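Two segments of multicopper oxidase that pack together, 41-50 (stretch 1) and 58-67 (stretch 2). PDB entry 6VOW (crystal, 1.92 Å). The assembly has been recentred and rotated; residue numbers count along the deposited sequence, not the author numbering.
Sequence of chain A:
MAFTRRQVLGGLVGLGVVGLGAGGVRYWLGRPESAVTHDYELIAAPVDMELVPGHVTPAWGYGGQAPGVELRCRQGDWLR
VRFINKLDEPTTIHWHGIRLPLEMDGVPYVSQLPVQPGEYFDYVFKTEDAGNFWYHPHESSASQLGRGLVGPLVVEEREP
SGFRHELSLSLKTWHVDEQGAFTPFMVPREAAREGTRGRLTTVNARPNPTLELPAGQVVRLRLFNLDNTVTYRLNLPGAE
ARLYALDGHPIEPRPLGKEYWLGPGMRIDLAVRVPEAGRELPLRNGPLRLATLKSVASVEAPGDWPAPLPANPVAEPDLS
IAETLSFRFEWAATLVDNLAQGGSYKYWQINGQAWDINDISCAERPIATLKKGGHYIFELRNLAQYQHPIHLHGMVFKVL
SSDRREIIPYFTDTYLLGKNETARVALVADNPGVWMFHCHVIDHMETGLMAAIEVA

Stretch 1 (41-50) ELIAAPVDME
Stretch 2 (58-67) PAWGYGGQAP

Within residues 41-50 and 58-67 of this multicopper oxidase, two neighbouring strands run roughly antiparallel, their N-to-C directions 134° apart and their axes 4.1 Å apart at closest approach. Stretch 1 enters already extended at Glu41 and remains so through Val47 (phi/psi -105/115 at Glu41, -163/160 at Ala45, -60/133 at Pro46, -124/117 at Val47). Stretch 2 is strand through Tyr62 (-90/120), then turns through Gly63 (76/31) and Gly64 (90/4) before extending again at Gln65 (-145/166) and Ala66 (-147/120); the peptide bond before Pro67 is cis.

The register sets Ala44 opposite Tyr62 (CA-CA 4.4 Å), Ala45 opposite Gly61 (5.5 Å) and Pro46 opposite Trp60 (4.2 Å). Ala45 and Gly61 form the hydrogen-bonded pair: Ala45 N donates to Gly61 O at 2.9 Å, and Gly61 N to Ala45 O at 2.8 Å. Gly63 N to Ile43 O (2.9 Å) and Val47 N to Ala59 O (2.6 Å) extend the ladder. Pro46, lacking an amide hydrogen, occupies a non-hydrogen-bonded position, where its CA lies 3.5 Å from Ala59 O in a CA-H...O contact. Similar contacts join Tyr62 CA to Ile43 O and Ala44 CA to Gly61 O, both 3.3 Å. Water 1 donates to Asp48 OD1 (2.6 Å) and Ala59 O (2.8 Å), linking the strands.

Side chains alternate between the sheet faces. Ala44, Pro46, Trp60 and Tyr62 share one; Ala44 CB lies 4.0 Å from Tyr62 CD1 (Tyr62 chi1 m, chi2 -73°). Leu42 (chi1 t, chi2 p) starts sideways but brings CD1 to 3.8 Å from Tyr62 CB. Trp60 (chi1 m, chi2 1°) places CD1 4.0 Å from Pro46 CA, an oblique approach to the indole.

Ala45 and Val47 point to the other face. Val47 (chi1 t) has the largest area covered by the opposing stretch, 90 Å². Its CG2 sits 3.7 Å from Gly61 CA and 3.9 Å from Gln65 N, while CG1 lies 3.6 Å from Gly64 O as the chain turns back past it. Glycine at 61 leaves this space: an ideal CB there would fall 2.6 Å from Val47 CG2 and 2.5 Å from Gln65 O, clashing with both. At Gly64 a CB would be jammed against the preceding carbonyl. Met49 (m, t, p) points toward stretch 2, its SD 3.7 Å from Ala59 CB and 3.9 Å from Ala66 CB, its CE 3.4 Å from Ala66 O. The thioether thus contacts both the strand and the segment beyond the turn. In all, the contact buries 632 Å², both sides summed.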

# COMPACT_ATOMS: atom_id res chain seq x y z
N GLU A 41 4.92 7.29 19.45
CA GLU A 41 6.27 6.74 19.58
C GLU A 41 6.18 5.36 18.95
O GLU A 41 5.44 4.49 19.48
CB GLU A 41 6.66 6.58 21.05
CG GLU A 41 8.10 6.11 21.19
CD GLU A 41 8.55 5.76 22.60
OE1 GLU A 41 7.97 4.91 23.29
OE2 GLU A 41 9.56 6.31 22.99
N LEU A 42 6.91 5.16 17.84
CA LEU A 42 6.84 3.91 17.08
C LEU A 42 8.20 3.25 17.11
O LEU A 42 9.18 3.82 16.62
CB LEU A 42 6.42 4.12 15.64
CG LEU A 42 6.08 2.82 14.90
CD1 LEU A 42 5.01 2.02 15.63
CD2 LEU A 42 5.62 3.05 13.49
N ILE A 43 8.27 2.03 17.64
CA ILE A 43 9.54 1.25 17.75
C ILE A 43 9.52 -0.00 16.81
O ILE A 43 8.65 -0.85 16.92
CB ILE A 43 9.67 0.79 19.21
CG1 ILE A 43 9.82 1.97 20.17
CG2 ILE A 43 10.82 -0.13 19.39
CD1 ILE A 43 9.64 1.58 21.63
N ALA A 44 10.52 -0.10 15.92
CA ALA A 44 10.86 -1.29 15.16
C ALA A 44 11.80 -2.20 16.00
O ALA A 44 12.85 -1.80 16.49
CB ALA A 44 11.55 -0.87 13.90
N ALA A 45 11.43 -3.44 16.15
CA ALA A 45 12.16 -4.34 17.00
C ALA A 45 11.79 -5.76 16.65
O ALA A 45 10.72 -5.96 16.07
CB ALA A 45 11.81 -4.11 18.46
N PRO A 46 12.66 -6.75 17.06
CA PRO A 46 12.35 -8.14 16.84
C PRO A 46 11.08 -8.53 17.51
O PRO A 46 10.89 -8.17 18.64
CB PRO A 46 13.56 -8.87 17.47
CG PRO A 46 14.71 -7.88 17.50
CD PRO A 46 14.01 -6.57 17.67
N VAL A 47 10.21 -9.22 16.80
CA VAL A 47 9.01 -9.86 17.37
C VAL A 47 9.01 -11.38 17.04
O VAL A 47 9.01 -11.71 15.91
CB VAL A 47 7.66 -9.30 16.82
CG1 VAL A 47 6.49 -9.88 17.64
CG2 VAL A 47 7.60 -7.82 16.84
N ASP A 48 9.08 -12.27 18.02
CA ASP A 48 8.97 -13.70 17.76
C ASP A 48 7.49 -13.93 17.66
O ASP A 48 6.71 -13.44 18.46
CB ASP A 48 9.58 -14.57 18.87
CG ASP A 48 11.08 -14.73 18.72
OD1 ASP A 48 11.62 -14.06 17.83
OD2 ASP A 48 11.73 -15.54 19.47
N MET A 49 7.10 -14.63 16.64
CA MET A 49 5.70 -14.85 16.34
C MET A 49 5.48 -16.29 16.05
O MET A 49 6.29 -16.91 15.38
CB MET A 49 5.40 -14.14 15.08
CG MET A 49 5.46 -12.70 15.26
SD MET A 49 4.84 -11.94 13.82
CE MET A 49 3.14 -12.52 13.64
N GLU A 50 4.34 -16.80 16.52
CA GLU A 50 3.93 -18.22 16.34
C GLU A 50 3.00 -18.08 15.23
O GLU A 50 1.81 -17.91 15.46
CB GLU A 50 3.20 -18.79 17.60
CG GLU A 50 3.21 -20.33 17.81
CD GLU A 50 2.44 -20.78 19.07
OE1 GLU A 50 2.06 -19.93 19.94
OE2 GLU A 50 2.21 -22.01 19.16
N PRO A 58 11.05 -15.69 13.50
CA PRO A 58 11.80 -14.65 14.17
C PRO A 58 11.53 -13.31 13.49
O PRO A 58 12.39 -12.81 12.87
CB PRO A 58 13.25 -15.13 14.02
CG PRO A 58 13.27 -15.81 12.68
CD PRO A 58 11.93 -16.51 12.62
N ALA A 59 10.31 -12.79 13.60
CA ALA A 59 9.90 -11.63 12.80
C ALA A 59 10.41 -10.32 13.38
O ALA A 59 10.92 -10.30 14.51
CB ALA A 59 8.36 -11.58 12.66
N TRP A 60 10.24 -9.24 12.62
CA TRP A 60 10.63 -7.85 12.97
C TRP A 60 9.37 -7.03 12.81
O TRP A 60 8.66 -7.15 11.79
CB TRP A 60 11.66 -7.28 11.95
CG TRP A 60 12.97 -7.85 12.09
CD1 TRP A 60 13.33 -8.80 12.97
CD2 TRP A 60 14.14 -7.51 11.36
NE1 TRP A 60 14.66 -9.08 12.82
CE2 TRP A 60 15.16 -8.28 11.84
CE3 TRP A 60 14.42 -6.61 10.36
CZ2 TRP A 60 16.46 -8.18 11.37
CZ3 TRP A 60 15.75 -6.54 9.86
CH2 TRP A 60 16.71 -7.31 10.36
N GLY A 61 9.08 -6.23 13.82
CA GLY A 61 7.75 -5.56 13.90
C GLY A 61 7.80 -4.16 14.46
O GLY A 61 8.73 -3.85 15.21
N TYR A 62 6.82 -3.35 14.05
CA TYR A 62 6.54 -2.09 14.67
C TYR A 62 5.52 -2.27 15.80
O TYR A 62 4.40 -2.73 15.58
CB TYR A 62 5.94 -1.13 13.68
CG TYR A 62 6.75 -0.83 12.48
CD1 TYR A 62 7.89 -0.04 12.55
CD2 TYR A 62 6.37 -1.33 11.24
CE1 TYR A 62 8.59 0.26 11.42
CE2 TYR A 62 7.08 -1.01 10.08
CZ TYR A 62 8.17 -0.23 10.22
OH TYR A 62 8.89 0.06 9.17
N GLY A 63 5.95 -1.90 17.01
CA GLY A 63 5.08 -1.76 18.16
C GLY A 63 4.72 -3.08 18.68
O GLY A 63 3.66 -3.26 19.15
N GLY A 64 5.58 -4.04 18.54
CA GLY A 64 5.39 -5.30 19.22
C GLY A 64 4.60 -6.27 18.38
O GLY A 64 4.28 -7.31 18.89
N GLN A 65 4.24 -5.94 17.13
CA GLN A 65 3.49 -6.83 16.31
C GLN A 65 3.91 -6.70 14.86
O GLN A 65 4.46 -5.71 14.47
CB GLN A 65 1.99 -6.49 16.37
CG GLN A 65 1.65 -5.09 15.84
CD GLN A 65 0.19 -4.74 16.06
OE1 GLN A 65 -0.63 -4.56 15.10
NE2 GLN A 65 -0.17 -4.70 17.35
N ALA A 66 3.48 -7.68 14.06
CA ALA A 66 3.61 -7.69 12.63
C ALA A 66 2.44 -8.40 12.00
O ALA A 66 2.22 -9.50 12.36
CB ALA A 66 4.88 -8.36 12.36
N PRO A 67 1.61 -7.78 11.14
CA PRO A 67 1.73 -6.37 10.75
C PRO A 67 1.74 -5.41 11.91
O PRO A 67 1.11 -5.65 12.90
CB PRO A 67 0.48 -6.10 9.90
CG PRO A 67 0.06 -7.44 9.41
CD PRO A 67 0.47 -8.43 10.46
O HOH W 1 12.17 -11.99 16.34